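Local coordinates for protein pilin (Streptococcus pyogenes serotype M1, PDB 3GLD) that forms the backbone of the pilus as a covalently linked stack of subunits, needed for adhesion to host cells, bacterial aggregation and biofilm formation, at residues F179-T184 / F222-G227. The protein carries 2 engineered substitutions. Residues are numbered along the deposited sequence; the frame is centred on the assembly and turned at random.
Sequences FNFGLT and FTLKDG
Phe-181 and Phe-222 are paired across two antiparallel strands whose inner side lines the isopeptide site of the C-terminal domain. Two pairs of backbone hydrogen bonds tie the strands: Phe-179 N reaches Leu-224 O at 3.0 Å, with the reverse bond from Leu-224 N to Phe-179 O, and Phe-181 and Phe-222 exchange a second pair. Phe-222 has chi1 67°, CG between its backbone N and carbonyl carbon, which swings the ring back over the neighbouring strand. There Phe-181 CB lies over one face of the Phe-222 ring, offset toward the rim, in a CH-pi arrangement whose modelled closeness is doubtful. The two rings are nearly parallel, planes at 8°, but slid apart with little overlap. Toward Leu-224, Phe-181 CE2 packs on Leu-224 CB at 3.7 Å; in the other direction Leu-183 CB meets the edge of the Phe-222 ring near CE1. On the opposite sheet face Asn-180 and Thr-223 lie side by side, and Asn-180 ND2 binds Asp-246. Phe-181 also touches Lys-166 and Glu-245, and the Phe-179 ring lies against the Lys-166 side chain. Glu-245 promotes autocatalytic formation of the Lys-166 to Asn-290 cross-link; buried aromatics beside such a Lys/Asn/Glu set are characteristic of intramolecular isopeptide sites in Gram-positive pilin domains.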
ATOM      1  N   PHE A 179      18.751  -5.526  29.388  1.00 27.08           N
ATOM      2  CA  PHE A 179      19.497  -6.218  28.353  1.00 26.39           C
ATOM      3  C   PHE A 179      19.516  -5.317  27.125  1.00 27.35           C
ATOM      4  O   PHE A 179      18.482  -4.746  26.779  1.00 27.20           O
ATOM      5  CB  PHE A 179      18.846  -7.559  28.041  1.00 26.59           C
ATOM      6  CG  PHE A 179      18.882  -8.539  29.189  1.00 25.34           C
ATOM      7  CD1 PHE A 179      19.790  -9.583  29.178  1.00 22.85           C
ATOM      8  CD2 PHE A 179      17.984  -8.428  30.260  1.00 24.52           C
ATOM      9  CE1 PHE A 179      19.842 -10.499  30.223  1.00 25.19           C
ATOM     10  CE2 PHE A 179      18.041  -9.331  31.314  1.00 27.35           C
ATOM     11  CZ  PHE A 179      18.971 -10.367  31.300  1.00 23.94           C
ATOM     12  N   ASN A 180      20.683  -5.190  26.479  1.00 27.70           N
ATOM     13  CA  ASN A 180      20.849  -4.358  25.285  1.00 28.34           C
ATOM     14  C   ASN A 180      20.432  -5.071  23.996  1.00 28.01           C
ATOM     15  O   ASN A 180      20.727  -6.249  23.808  1.00 28.14           O
ATOM     16  CB  ASN A 180      22.297  -3.916  25.117  1.00 28.37           C
ATOM     17  CG  ASN A 180      22.732  -2.872  26.131  1.00 31.12           C
ATOM     18  OD1 ASN A 180      21.927  -2.107  26.667  1.00 34.00           O
ATOM     19  ND2 ASN A 180      24.032  -2.834  26.393  1.00 32.38           N
ATOM     20  N   PHE A 181      19.808  -4.330  23.087  1.00 27.54           N
ATOM     21  CA  PHE A 181      19.367  -4.909  21.817  1.00 26.80           C
ATOM     22  C   PHE A 181      19.668  -3.952  20.658  1.00 26.53           C
ATOM     23  O   PHE A 181      19.751  -2.732  20.854  1.00 26.02           O
ATOM     24  CB  PHE A 181      17.856  -5.147  21.840  1.00 26.29           C
ATOM     25  CG  PHE A 181      17.386  -6.234  22.793  1.00 25.87           C
ATOM     26  CD1 PHE A 181      17.227  -7.547  22.348  1.00 26.54           C
ATOM     27  CD2 PHE A 181      17.002  -5.922  24.100  1.00 24.09           C
ATOM     28  CE1 PHE A 181      16.768  -8.556  23.211  1.00 27.27           C
ATOM     29  CE2 PHE A 181      16.543  -6.919  24.982  1.00 23.90           C
ATOM     30  CZ  PHE A 181      16.414  -8.240  24.532  1.00 25.08           C
ATOM     31  N   GLY A 182      19.810  -4.516  19.457  1.00 26.17           N
ATOM     32  CA  GLY A 182      19.850  -3.745  18.214  1.00 25.63           C
ATOM     33  C   GLY A 182      18.807  -4.284  17.233  1.00 25.33           C
ATOM     34  O   GLY A 182      18.590  -5.497  17.162  1.00 24.30           O
ATOM     35  N   LEU A 183      18.131  -3.377  16.524  1.00 25.09           N
ATOM     36  CA  LEU A 183      17.202  -3.739  15.462  1.00 25.17           C
ATOM     37  C   LEU A 183      17.652  -2.999  14.209  1.00 25.58           C
ATOM     38  O   LEU A 183      17.846  -1.779  14.241  1.00 25.80           O
ATOM     39  CB  LEU A 183      15.753  -3.331  15.799  1.00 25.24           C
ATOM     40  CG  LEU A 183      14.738  -3.173  14.637  1.00 25.39           C
ATOM     41  CD1 LEU A 183      14.248  -4.547  14.167  1.00 24.06           C
ATOM     42  CD2 LEU A 183      13.566  -2.350  15.125  1.00 24.86           C
ATOM     43  N   THR A 184      17.814  -3.741  13.121  1.00 25.87           N
ATOM     44  CA  THR A 184      18.098  -3.145  11.813  1.00 26.45           C
ATOM     45  C   THR A 184      17.060  -3.613  10.806  1.00 26.41           C
ATOM     46  O   THR A 184      16.892  -4.809  10.588  1.00 25.58           O
ATOM     47  CB  THR A 184      19.494  -3.516  11.321  1.00 26.85           C
ATOM     48  OG1 THR A 184      20.433  -3.267  12.365  1.00 27.91           O
ATOM     49  CG2 THR A 184      19.873  -2.699  10.077  1.00 27.42           C
ATOM     50  N   PHE A 222      18.129  -0.320  21.679  1.00 25.59           N
ATOM     51  CA  PHE A 222      17.120  -0.348  22.728  1.00 25.54           C
ATOM     52  C   PHE A 222      17.463  -1.323  23.855  1.00 25.29           C
ATOM     53  O   PHE A 222      18.353  -2.167  23.715  1.00 25.45           O
ATOM     54  CB  PHE A 222      15.696  -0.619  22.172  1.00 25.28           C
ATOM     55  CG  PHE A 222      15.501  -1.988  21.603  1.00 25.30           C
ATOM     56  CD1 PHE A 222      15.902  -2.288  20.296  1.00 23.47           C
ATOM     57  CD2 PHE A 222      14.860  -2.975  22.351  1.00 24.48           C
ATOM     58  CE1 PHE A 222      15.683  -3.557  19.753  1.00 21.98           C
ATOM     59  CE2 PHE A 222      14.645  -4.244  21.825  1.00 23.68           C
ATOM     60  CZ  PHE A 222      15.060  -4.547  20.529  1.00 22.94           C
ATOM     61  N   THR A 223      16.741  -1.191  24.965  1.00 25.11           N
ATOM     62  CA  THR A 223      16.956  -2.056  26.113  1.00 24.61           C
ATOM     63  C   THR A 223      15.631  -2.566  26.615  1.00 23.84           C
ATOM     64  O   THR A 223      14.617  -1.873  26.522  1.00 24.68           O
ATOM     65  CB  THR A 223      17.687  -1.320  27.287  1.00 24.52           C
ATOM     66  OG1 THR A 223      16.867  -0.244  27.768  1.00 27.01           O
ATOM     67  CG2 THR A 223      19.018  -0.752  26.854  1.00 25.01           C
ATOM     68  N   LEU A 224      15.642  -3.766  27.179  1.00 22.66           N
ATOM     69  CA  LEU A 224      14.453  -4.325  27.814  1.00 22.81           C
ATOM     70  C   LEU A 224      14.824  -5.052  29.110  1.00 22.82           C
ATOM     71  O   LEU A 224      15.804  -5.782  29.149  1.00 22.32           O
ATOM     72  CB  LEU A 224      13.753  -5.334  26.886  1.00 22.37           C
ATOM     73  CG  LEU A 224      13.168  -4.873  25.534  1.00 21.58           C
ATOM     74  CD1 LEU A 224      12.753  -6.037  24.666  1.00 21.65           C
ATOM     75  CD2 LEU A 224      12.018  -3.974  25.792  1.00 17.32           C
ATOM     76  N   LYS A 225      14.009  -4.875  30.141  1.00 22.92           N
ATOM     77  CA  LYS A 225      14.044  -5.761  31.298  1.00 23.08           C
ATOM     78  C   LYS A 225      13.048  -6.914  31.088  1.00 23.78           C
ATOM     79  O   LYS A 225      12.248  -6.891  30.145  1.00 23.41           O
ATOM     80  CB  LYS A 225      13.671  -4.998  32.581  1.00 22.60           C
ATOM     81  CG  LYS A 225      14.501  -3.735  32.874  1.00 23.33           C
ATOM     82  CD  LYS A 225      13.903  -2.995  34.108  1.00 25.70           C
ATOM     83  CE  LYS A 225      14.728  -1.787  34.572  1.00 29.46           C
ATOM     84  NZ  LYS A 225      14.732  -0.676  33.575  1.00 31.59           N
ATOM     85  N   ASP A 226      13.097  -7.925  31.967  1.00 23.55           N
ATOM     86  CA  ASP A 226      12.063  -8.953  32.006  1.00 23.75           C
ATOM     87  C   ASP A 226      10.663  -8.346  31.914  1.00 23.66           C
ATOM     88  O   ASP A 226      10.362  -7.374  32.618  1.00 23.78           O
ATOM     89  CB  ASP A 226      12.162  -9.738  33.327  1.00 23.60           C
ATOM     90  CG  ASP A 226      11.063 -10.770  33.469  1.00 23.27           C
ATOM     91  OD1 ASP A 226      11.079 -11.750  32.702  1.00 22.93           O
ATOM     92  OD2 ASP A 226      10.182 -10.599  34.345  1.00 26.69           O
ATOM     93  N   GLY A 227       9.791  -8.946  31.094  1.00 22.85           N
ATOM     94  CA  GLY A 227       8.418  -8.483  31.007  1.00 23.36           C
ATOM     95  C   GLY A 227       8.211  -7.174  30.230  1.00 23.68           C
ATOM     96  O   GLY A 227       7.105  -6.647  30.179  1.00 24.70           O
TER